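Glycosyl hydrolase (Aspergillus fumigatus, PDB 2X8R) probably hydrolyses the beta-1,4 linkages between N-acetylmuramic acid and N-acetylglucosamine in bacterial peptidoglycan, as a family 25 lysozyme. Local coordinates at residues E19-K23 with D24-F28; A117-H120 with D121-E125. All coordinates share one frame; numbering follows the deposited sequence.

From the N terminus, the chain runs through strand 3-9 into helix 18-23. Contact 1 (19-23 with 24-28) is the turn that ends this helix and leads into strand 26-35. Contact 2 (117-120 with 121-125) comes later and lies within helix 112-130, which connects strands 95-97 and 135-138. It closes no loop; it is two successive turns of one helix. The contacts follow in series and neither nest nor cross. They lie on opposite sides of the chain's centre. The centres of contact 1 and contact 2 are about 33 Å apart. The nearest atoms of contact 1 and contact 2 are about 17 Å apart. Each belongs to a different beta-alpha-beta unit of the barrel-like family 25 fold.

Contact 1: E19-K23 with D24-F28; sequences EAAKK and DGAQF
The flat peptide groups of A21 and K22 meet the N-H groups of A26 and G25. G25 N stands well above the K22 carbonyl plane, 66° out of it, and bonds to K22 O at 3.0 Å. A26 N also comes from above its carbonyl plane, but less steeply, and reaches A21 O at 2.9 Å. D24 N lies closer to the plane of the A20 carbonyl and bonds to A20 O at 3.0 Å. A weak second bond links D24 N to A21 O, which therefore has two donors. The side-chain amide of Q27 is a further flat group. The K22 side chain crosses that of Q27 at about a right angle and brings its amino end near this amide.

The paired bonds from A26 N and G25 N form a Schellman motif. G25 is its C-prime residue, with positive phi. The motif ends helix 18-23 and starts the return into strand 26-35. This is the helix-to-strand half of a beta-alpha-beta unit in the TIM-barrel-like fold. Q27 continues into the sheet through backbone bonds to Q5 and L57.

A26 O is buried and has no conventional hydrogen-bond partner. K22 CA points a nearly straight C-H at it, 171° at the hydrogen, with K22 CA to A26 O 3.4 Å. K22 CG is anti to the backbone N (chi1 -177°), and the chain bends at chi2. K22 CD then passes A26 O at 3.7 Å. A21 CB and A26 CB pack at 3.9 Å, and F7 of strand 3-9 touches both alanines. A26 CB also sits 3.3 Å from A21 O.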
loop_
_atom_site.group_PDB
_atom_site.type_symbol
_atom_site.label_atom_id
_atom_site.label_comp_id
_atom_site.label_asym_id
_atom_site.label_seq_id
_atom_site.Cartn_x
_atom_site.Cartn_y
_atom_site.Cartn_z
ATOM N N GLU A 19 2.356 -20.316 -3.781
ATOM C CA GLU A 19 1.489 -21.363 -4.326
ATOM C C GLU A 19 0.488 -21.749 -3.241
ATOM O O GLU A 19 -0.708 -21.862 -3.521
ATOM C CB GLU A 19 2.320 -22.600 -4.713
ATOM C CG GLU A 19 2.093 -23.092 -6.101
ATOM C CD GLU A 19 2.605 -22.108 -7.104
ATOM O OE1 GLU A 19 3.467 -21.293 -6.713
ATOM O OE2 GLU A 19 2.166 -22.123 -8.272
ATOM N N ALA A 20 1.002 -21.945 -2.012
ATOM C CA ALA A 20 0.148 -22.284 -0.861
ATOM C C ALA A 20 -0.863 -21.188 -0.535
ATOM O O ALA A 20 -2.039 -21.467 -0.250
ATOM C CB ALA A 20 0.972 -22.603 0.362
ATOM N N ALA A 21 -0.407 -19.931 -0.560
ATOM C CA ALA A 21 -1.336 -18.805 -0.344
ATOM C C ALA A 21 -2.425 -18.790 -1.402
ATOM O O ALA A 21 -3.608 -18.630 -1.078
ATOM C CB ALA A 21 -0.574 -17.495 -0.357
ATOM N N LYS A 22 -2.041 -18.998 -2.660
ATOM C CA LYS A 22 -3.026 -18.987 -3.754
ATOM C C LYS A 22 -4.042 -20.152 -3.577
ATOM O O LYS A 22 -5.246 -19.969 -3.733
ATOM C CB LYS A 22 -2.314 -19.035 -5.132
ATOM C CG LYS A 22 -3.282 -18.964 -6.377
ATOM C CD LYS A 22 -3.253 -17.609 -7.041
ATOM C CE LYS A 22 -3.991 -17.523 -8.368
ATOM N NZ LYS A 22 -5.332 -18.084 -8.274
ATOM N N LYS A 23 -3.546 -21.313 -3.186
ATOM C CA LYS A 23 -4.422 -22.485 -3.004
ATOM C C LYS A 23 -5.427 -22.172 -1.900
ATOM O O LYS A 23 -6.566 -22.637 -1.924
ATOM C CB LYS A 23 -3.582 -23.720 -2.675
ATOM C CG LYS A 23 -4.341 -25.061 -2.550
ATOM C CD LYS A 23 -5.383 -25.297 -3.681
ATOM C CE LYS A 23 -4.859 -26.161 -4.839
ATOM N NZ LYS A 23 -4.912 -27.615 -4.454
ATOM N N ASP A 24 -4.976 -21.399 -0.915
ATOM C CA ASP A 24 -5.780 -21.048 0.245
ATOM C C ASP A 24 -6.663 -19.808 0.032
ATOM O O ASP A 24 -7.341 -19.375 0.958
ATOM C CB ASP A 24 -4.852 -20.882 1.448
ATOM C CG ASP A 24 -5.547 -21.168 2.797
ATOM O OD1 ASP A 24 -6.645 -21.810 2.857
ATOM O OD2 ASP A 24 -4.957 -20.738 3.805
ATOM N N GLY A 25 -6.710 -19.288 -1.200
ATOM C CA GLY A 25 -7.679 -18.253 -1.570
ATOM C C GLY A 25 -7.080 -16.864 -1.776
ATOM O O GLY A 25 -7.797 -15.942 -2.151
ATOM N N ALA A 26 -5.780 -16.720 -1.531
ATOM C CA ALA A 26 -5.129 -15.398 -1.707
ATOM C C ALA A 26 -5.042 -15.126 -3.210
ATOM O O ALA A 26 -4.612 -16.011 -3.996
ATOM C CB ALA A 26 -3.725 -15.380 -1.060
ATOM N N GLN A 27 -5.411 -13.919 -3.616
ATOM C CA GLN A 27 -5.405 -13.602 -5.046
ATOM C C GLN A 27 -4.491 -12.459 -5.369
ATOM O O GLN A 27 -4.212 -12.201 -6.546
ATOM C CB GLN A 27 -6.821 -13.289 -5.519
ATOM C CG GLN A 27 -7.825 -14.412 -5.247
ATOM C CD GLN A 27 -7.555 -15.647 -6.068
ATOM O OE1 GLN A 27 -7.923 -16.763 -5.666
ATOM N NE2 GLN A 27 -6.911 -15.479 -7.201
ATOM N N PHE A 28 -4.059 -11.748 -4.334
ATOM C CA PHE A 28 -3.173 -10.613 -4.565
ATOM C C PHE A 28 -2.245 -10.413 -3.406
ATOM O O PHE A 28 -2.521 -10.818 -2.263
ATOM C CB PHE A 28 -3.971 -9.299 -4.781
ATOM C CG PHE A 28 -4.730 -8.808 -3.542
ATOM C CD1 PHE A 28 -4.157 -7.844 -2.701
ATOM C CD2 PHE A 28 -6.016 -9.271 -3.257
ATOM C CE1 PHE A 28 -4.864 -7.381 -1.573
ATOM C CE2 PHE A 28 -6.731 -8.830 -2.128
ATOM C CZ PHE A 28 -6.142 -7.868 -1.284
#

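Contact 2: A117-H120 with D121-E125; sequences AWIH and DFVNE
W118 and F122 sit one turn apart on alpha helix 112-130, which joins strands 95-97 and 135-138 of the barrel-like fold. The backbone bonds follow the i to i+4 pattern. D121 N bonds to A117 O at 2.8 Å and F122 N to W118 O at 2.9 Å. V123 N to I119 O and N124 N to H120 O continue the series.

The aromatic contact is between ring margins, not a true stack. The two side chains run alongside each other in the same direction, with CG anti to the backbone N in both (chi1 -168° in W118, -172° in F122). The ring planes are 21° apart, but displaced so that little of one ring lies over the other. W118 CH2 meets F122 CD2 at 4.0 Å. L96 of strand 95-97 touches both side chains, and W118 NE1 is bonded to S69 O.

The aliphatic contact is small: I119 CG2 to V123 CG1, 4.1 Å.

Two polar side chains lie close to carbonyl oxygens of the preceding turn without a hydrogen bond. D121 CG is 3.1 Å from A117 O, but carboxylate and carbonyl are both acceptors. N124 CG is 3.1 Å from H120 O, and its ND2 is badly angled for a bond.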
loop_
_atom_site.group_PDB
_atom_site.type_symbol
_atom_site.label_atom_id
_atom_site.label_comp_id
_atom_site.label_asym_id
_atom_site.label_seq_id
_atom_site.Cartn_x
_atom_site.Cartn_y
_atom_site.Cartn_z
ATOM N N ALA A 117 0.943 18.299 2.130
ATOM C CA ALA A 117 1.713 18.675 0.952
ATOM C C ALA A 117 2.643 17.537 0.507
ATOM O O ALA A 117 2.764 17.237 -0.703
ATOM C CB ALA A 117 2.542 19.970 1.247
ATOM N N TRP A 118 3.287 16.910 1.488
ATOM C CA TRP A 118 4.209 15.788 1.217
ATOM C C TRP A 118 3.437 14.651 0.522
ATOM O O TRP A 118 3.862 14.175 -0.529
ATOM C CB TRP A 118 4.868 15.275 2.511
ATOM C CG TRP A 118 6.003 14.336 2.260
ATOM C CD1 TRP A 118 7.337 14.647 2.288
ATOM C CD2 TRP A 118 5.926 12.930 2.000
ATOM N NE1 TRP A 118 8.092 13.529 1.991
ATOM C CE2 TRP A 118 7.254 12.460 1.833
ATOM C CE3 TRP A 118 4.860 12.018 1.880
ATOM C CZ2 TRP A 118 7.552 11.116 1.534
ATOM C CZ3 TRP A 118 5.148 10.650 1.580
ATOM C CH2 TRP A 118 6.481 10.217 1.423
ATOM N N ILE A 119 2.293 14.274 1.088
ATOM C CA ILE A 119 1.499 13.170 0.495
ATOM C C ILE A 119 0.968 13.548 -0.888
ATOM O O ILE A 119 1.026 12.733 -1.824
ATOM C CB ILE A 119 0.344 12.695 1.459
ATOM C CG1 ILE A 119 0.902 12.261 2.815
ATOM C CG2 ILE A 119 -0.471 11.508 0.843
ATOM C CD1 ILE A 119 -0.180 12.236 3.913
ATOM N N HIS A 120 0.474 14.782 -1.049
ATOM C CA HIS A 120 0.105 15.238 -2.387
ATOM C C HIS A 120 1.288 15.143 -3.366
ATOM O O HIS A 120 1.146 14.643 -4.497
ATOM C CB HIS A 120 -0.469 16.654 -2.324
ATOM C CG HIS A 120 -1.949 16.699 -2.101
ATOM N ND1 HIS A 120 -2.526 17.402 -1.070
ATOM C CD2 HIS A 120 -2.973 16.152 -2.797
ATOM C CE1 HIS A 120 -3.842 17.295 -1.146
ATOM N NE2 HIS A 120 -4.138 16.531 -2.180
ATOM N N ASP A 121 2.464 15.573 -2.924
ATOM C CA ASP A 121 3.632 15.509 -3.788
ATOM C C ASP A 121 3.963 14.057 -4.228
ATOM O O ASP A 121 4.275 13.829 -5.398
ATOM C CB ASP A 121 4.823 16.153 -3.122
ATOM C CG ASP A 121 4.716 17.712 -3.093
ATOM O OD1 ASP A 121 3.767 18.249 -3.699
ATOM O OD2 ASP A 121 5.594 18.396 -2.520
ATOM N N PHE A 122 3.933 13.123 -3.273
ATOM C CA PHE A 122 4.125 11.707 -3.603
ATOM C C PHE A 122 3.076 11.202 -4.605
ATOM O O PHE A 122 3.417 10.626 -5.653
ATOM C CB PHE A 122 4.076 10.828 -2.340
ATOM C CG PHE A 122 4.471 9.389 -2.608
ATOM C CD1 PHE A 122 3.568 8.484 -3.187
ATOM C CD2 PHE A 122 5.785 8.971 -2.333
ATOM C CE1 PHE A 122 3.952 7.153 -3.448
ATOM C CE2 PHE A 122 6.190 7.657 -2.587
ATOM C CZ PHE A 122 5.247 6.731 -3.184
ATOM N N VAL A 123 1.802 11.390 -4.278
ATOM C CA VAL A 123 0.770 10.779 -5.106
ATOM C C VAL A 123 0.681 11.427 -6.481
ATOM O O VAL A 123 0.475 10.743 -7.492
ATOM C CB VAL A 123 -0.629 10.654 -4.396
ATOM C CG1 VAL A 123 -0.475 10.033 -3.022
ATOM C CG2 VAL A 123 -1.341 12.013 -4.305
ATOM N N ASN A 124 0.916 12.731 -6.544
ATOM C CA ASN A 124 0.911 13.372 -7.864
ATOM C C ASN A 124 2.057 12.892 -8.744
ATOM O O ASN A 124 1.863 12.683 -9.940
ATOM C CB ASN A 124 0.969 14.876 -7.684
ATOM C CG ASN A 124 -0.331 15.426 -7.149
ATOM O OD1 ASN A 124 -1.365 14.757 -7.192
ATOM N ND2 ASN A 124 -0.296 16.646 -6.655
ATOM N N GLU A 125 3.258 12.762 -8.171
ATOM C CA GLU A 125 4.392 12.226 -8.928
ATOM C C GLU A 125 4.083 10.820 -9.435
ATOM O O GLU A 125 4.392 10.473 -10.602
ATOM C CB GLU A 125 5.719 12.285 -8.144
ATOM C CG GLU A 125 6.923 11.693 -8.920
ATOM C CD GLU A 125 7.338 12.501 -10.168
ATOM O OE1 GLU A 125 7.064 13.704 -10.271
ATOM O OE2 GLU A 125 7.963 11.913 -11.053
#